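Local coordinates for quinonprotein alcohol dehydrogenase-like protein (Bacteroides thetaiotaomicron VPI-5482, PDB 4R5O) that is of unknown function but binds calcium ions and joins an immunoglobulin-like beta-sandwich domain to a seven-bladed beta-propeller, at residues D142-I147 and F153-G158; S188-L193 and G198-D203. One frame throughout, in Å; residues are numbered along the deposited sequence.

Contact 1 (D142-I147 and F153-G158)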
# COMPACT_ATOMS: atom_id res chain seq x y z
N ASP A 142 -8.04 3.84 12.44
CA ASP A 142 -7.07 4.61 11.65
C ASP A 142 -7.24 4.36 10.15
O ASP A 142 -7.65 3.27 9.74
CB ASP A 142 -5.63 4.27 12.05
CG ASP A 142 -5.22 4.63 13.46
OD1 ASP A 142 -5.95 5.43 14.11
OD2 ASP A 142 -4.12 4.19 13.88
N SER A 143 -6.90 5.35 9.33
CA SER A 143 -6.94 5.23 7.88
C SER A 143 -5.52 5.19 7.30
O SER A 143 -4.58 5.76 7.84
CB SER A 143 -7.73 6.37 7.25
OG SER A 143 -7.12 7.63 7.47
N ALA A 144 -5.37 4.46 6.20
CA ALA A 144 -4.15 4.31 5.43
C ALA A 144 -4.39 4.88 4.05
O ALA A 144 -5.22 4.36 3.30
CB ALA A 144 -3.73 2.86 5.37
N ASN A 145 -3.72 5.98 3.75
CA ASN A 145 -3.86 6.68 2.48
C ASN A 145 -2.50 6.62 1.80
O ASN A 145 -1.53 7.17 2.33
CB ASN A 145 -4.38 8.12 2.76
CG ASN A 145 -5.55 8.14 3.77
OD1 ASN A 145 -6.71 7.89 3.41
ND2 ASN A 145 -5.26 8.35 5.09
N ILE A 146 -2.39 5.84 0.72
CA ILE A 146 -1.13 5.59 0.01
C ILE A 146 -1.20 6.05 -1.44
O ILE A 146 -2.17 5.75 -2.15
CB ILE A 146 -0.75 4.07 0.05
CG1 ILE A 146 -0.73 3.54 1.50
CG2 ILE A 146 0.55 3.78 -0.71
CD1 ILE A 146 -0.48 2.12 1.70
N ILE A 147 -0.12 6.69 -1.90
CA ILE A 147 0.06 7.11 -3.28
C ILE A 147 1.37 6.51 -3.78
O ILE A 147 2.42 6.67 -3.17
CB ILE A 147 -0.00 8.64 -3.48
CG1 ILE A 147 -1.46 9.11 -3.26
CG2 ILE A 147 0.50 9.03 -4.92
CD1 ILE A 147 -1.63 10.43 -3.16
N PHE A 153 6.01 4.18 -2.25
CA PHE A 153 4.70 4.17 -1.64
C PHE A 153 4.71 5.22 -0.56
O PHE A 153 5.44 5.08 0.42
CB PHE A 153 4.26 2.80 -1.11
CG PHE A 153 4.15 1.65 -2.08
CD1 PHE A 153 3.51 1.83 -3.31
CD2 PHE A 153 4.51 0.35 -1.70
CE1 PHE A 153 3.35 0.75 -4.20
CE2 PHE A 153 4.32 -0.73 -2.58
CZ PHE A 153 3.75 -0.52 -3.82
N TYR A 154 3.98 6.32 -0.78
CA TYR A 154 3.87 7.38 0.22
C TYR A 154 2.64 7.11 1.02
O TYR A 154 1.56 7.10 0.46
CB TYR A 154 3.83 8.77 -0.42
CG TYR A 154 5.06 9.09 -1.22
CD1 TYR A 154 6.23 9.53 -0.60
CD2 TYR A 154 5.06 9.00 -2.60
CE1 TYR A 154 7.37 9.83 -1.33
CE2 TYR A 154 6.19 9.31 -3.35
CZ TYR A 154 7.34 9.73 -2.71
OH TYR A 154 8.45 10.06 -3.44
N LEU A 155 2.81 6.79 2.31
CA LEU A 155 1.71 6.46 3.20
C LEU A 155 1.48 7.59 4.21
O LEU A 155 2.42 8.06 4.86
CB LEU A 155 1.98 5.12 3.93
CG LEU A 155 1.21 4.81 5.23
CD1 LEU A 155 -0.28 4.57 4.99
CD2 LEU A 155 1.79 3.62 5.93
N LEU A 156 0.21 7.99 4.34
CA LEU A 156 -0.29 8.92 5.34
C LEU A 156 -1.26 8.18 6.22
O LEU A 156 -2.25 7.65 5.70
CB LEU A 156 -0.92 10.19 4.71
CG LEU A 156 -1.65 11.13 5.67
CD1 LEU A 156 -0.68 11.85 6.58
CD2 LEU A 156 -2.46 12.13 4.91
N VAL A 157 -0.98 8.13 7.54
CA VAL A 157 -1.84 7.46 8.51
C VAL A 157 -2.75 8.53 9.15
O VAL A 157 -2.27 9.51 9.72
CB VAL A 157 -1.05 6.63 9.57
CG1 VAL A 157 -1.99 5.87 10.49
CG2 VAL A 157 -0.08 5.64 8.91
N GLY A 158 -4.05 8.35 9.00
CA GLY A 158 -5.04 9.22 9.60
C GLY A 158 -5.35 8.64 10.97
O GLY A 158 -6.04 7.63 11.07
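Asn145 brings its ND2 over the carbonyl oxygen of Leu156 on the partner strand. ND2 donates to Leu156 O at 3.1 Å, from above the carbonyl plane, while the backbone N of Asn145 reaches the same oxygen closer to that plane, so two donors grip one acceptor. Chi1 of -45° sets CG beside the backbone N and allows this double approach. ND2 also donates to Ser143 OG at 3.1 Å, and these two bonds fix the rotation of the amide. Gly158 faces Ser143, whose OG lies 3.4 Å from Gly158 CA. The segments form an antiparallel beta hairpin, with axes 4.6 Å apart at 157°, at the start of a four-stranded propeller blade. Its three hydrogen-bonded pairs are Ser143-Gly158, Asn145-Leu156 and Ile147-Tyr154. On the other face, Leu155 CD1 bridges two neighbours, 3.7 Å from Ile146 CG1 and 3.9 Å from Ala144 CB. Ile146 sends its CG2 branch to Phe153 CB at 3.9 Å. The Phe153 ring meets His148 edge-to-face and also touches the rings of Phe105 and Phe112, whereas Tyr154, on the Asn145 face, directs its hydroxyl to Asn150.

Contact 2 (S188-L193 and G198-D203)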
# COMPACT_ATOMS: atom_id res chain seq x y z
N SER A 188 -5.91 12.75 6.78
CA SER A 188 -6.16 11.61 5.90
C SER A 188 -6.13 11.98 4.39
O SER A 188 -6.43 11.12 3.56
CB SER A 188 -7.51 10.99 6.23
OG SER A 188 -8.57 11.92 6.04
N GLY A 189 -5.76 13.22 4.06
CA GLY A 189 -5.70 13.65 2.67
C GLY A 189 -4.28 13.73 2.17
O GLY A 189 -3.48 14.47 2.73
N LEU A 190 -3.93 12.94 1.15
CA LEU A 190 -2.57 12.92 0.60
C LEU A 190 -2.58 13.20 -0.92
O LEU A 190 -3.39 12.65 -1.68
CB LEU A 190 -1.87 11.56 0.89
CG LEU A 190 -0.39 11.41 0.44
CD1 LEU A 190 0.51 12.43 1.15
CD2 LEU A 190 0.12 10.00 0.63
N THR A 191 -1.65 14.06 -1.36
CA THR A 191 -1.40 14.46 -2.74
C THR A 191 0.09 14.46 -2.99
O THR A 191 0.83 14.95 -2.15
CB THR A 191 -2.02 15.86 -3.05
OG1 THR A 191 -3.36 15.97 -2.56
CG2 THR A 191 -2.00 16.20 -4.53
N ILE A 192 0.55 13.89 -4.09
CA ILE A 192 1.96 13.95 -4.46
C ILE A 192 2.01 14.91 -5.67
O ILE A 192 1.38 14.62 -6.72
CB ILE A 192 2.64 12.55 -4.70
CG1 ILE A 192 3.21 11.96 -3.36
CG2 ILE A 192 3.86 12.73 -5.62
CD1 ILE A 192 2.37 11.80 -2.19
N LEU A 193 2.66 16.09 -5.48
CA LEU A 193 2.73 17.16 -6.48
C LEU A 193 3.73 16.82 -7.57
O LEU A 193 3.45 17.05 -8.75
CB LEU A 193 3.10 18.52 -5.85
CG LEU A 193 2.24 19.04 -4.68
CD1 LEU A 193 2.76 20.37 -4.16
CD2 LEU A 193 0.83 19.21 -5.07
N GLY A 198 4.84 16.98 -1.73
CA GLY A 198 3.50 16.43 -1.57
C GLY A 198 2.64 17.35 -0.72
O GLY A 198 3.12 18.36 -0.21
N LEU A 199 1.36 17.02 -0.57
CA LEU A 199 0.43 17.78 0.28
C LEU A 199 -0.24 16.88 1.25
O LEU A 199 -0.67 15.79 0.88
CB LEU A 199 -0.66 18.54 -0.51
CG LEU A 199 -0.31 19.58 -1.54
CD1 LEU A 199 -1.59 19.97 -2.28
CD2 LEU A 199 0.41 20.82 -0.94
N VAL A 200 -0.36 17.32 2.50
CA VAL A 200 -1.08 16.59 3.53
C VAL A 200 -2.21 17.51 3.99
O VAL A 200 -1.97 18.66 4.35
CB VAL A 200 -0.17 16.08 4.69
CG1 VAL A 200 -1.02 15.53 5.85
CG2 VAL A 200 0.86 15.04 4.19
N THR A 201 -3.45 17.03 3.86
CA THR A 201 -4.64 17.82 4.21
C THR A 201 -5.45 17.04 5.28
O THR A 201 -5.23 15.83 5.50
CB THR A 201 -5.45 18.14 2.94
OG1 THR A 201 -5.76 16.93 2.26
CG2 THR A 201 -4.67 19.05 1.94
N GLY A 202 -6.35 17.75 5.95
CA GLY A 202 -7.17 17.24 7.03
C GLY A 202 -7.60 18.32 8.00
O GLY A 202 -8.72 18.29 8.51
N ASP A 203 -6.72 19.32 8.22
CA ASP A 203 -6.90 20.50 9.07
C ASP A 203 -6.55 21.77 8.30
O ASP A 203 -6.28 22.82 8.90
CB ASP A 203 -6.03 20.37 10.33
CG ASP A 203 -4.52 20.28 10.13
OD1 ASP A 203 -4.06 20.30 8.95
OD2 ASP A 203 -3.80 20.16 11.14
O HOH W 1 -3.83 16.29 0.35
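Chi1 of -54° in Leu193 and -59° in Leu199 places each CG beside its own backbone N, and the two isobutyl groups meet at about a right angle. Leu193 CD2 packs 3.7 Å from Leu199 CG, while its other methyl, CD1, lies 4.0 Å from Leu199 CD2, so both branches take part. Shortening Leu193 to an alanine would remove both methyls and is likely to open a gap beside Leu199 and let its isobutyl group shift. On the same face, Thr191 CB rests 3.9 Å from Leu199 CB. The backbones form an antiparallel hairpin with axes at 169°, the first two strands of a four-stranded propeller blade; Gly189-Thr201 and Thr191-Leu199 are its hydrogen-bonded pairs. A water bridges the threonines of the two strands, hydrogen-bonded to Thr191 OG1 and, at 2.8 Å, to Thr201 OG1, and donating weakly to Leu199 O. Ser229 and the backbone N of Phe226 also bond Thr191 OG1 and Thr201 OG1 respectively, tying this face to the following part of the chain. Thr201 OG1 lies 3.3 Å from Gly189 CA. On the opposite face of the sheet, Leu190 CD1 approaches Val200 CG2 obliquely at 4.0 Å, on the side covered by Tyr154 and Leu156.

Contacts 1 and 2 are the opening hairpins of successive four-stranded sheets, each made by the first two strands of its own sheet, as expected for neighbouring blades of the propeller. Their centres are about 10 Å apart and the sheets pack face to face: Ile147, Tyr154 and Leu156 of contact 1 meet Leu190 of contact 2, with Tyr154 also touching Ile192. Toward one end this apolar interface gives way to polar neighbours, with Ser143 and Asn145 touching Ser188. Contact 2 is the more buried, eight of its ten touching residues being buried against six of twelve in 142-147 with 153-158. A side-chain amide reinforces the pairing in contact 1; in contact 2 a water links the threonine hydroxyls of the two strands.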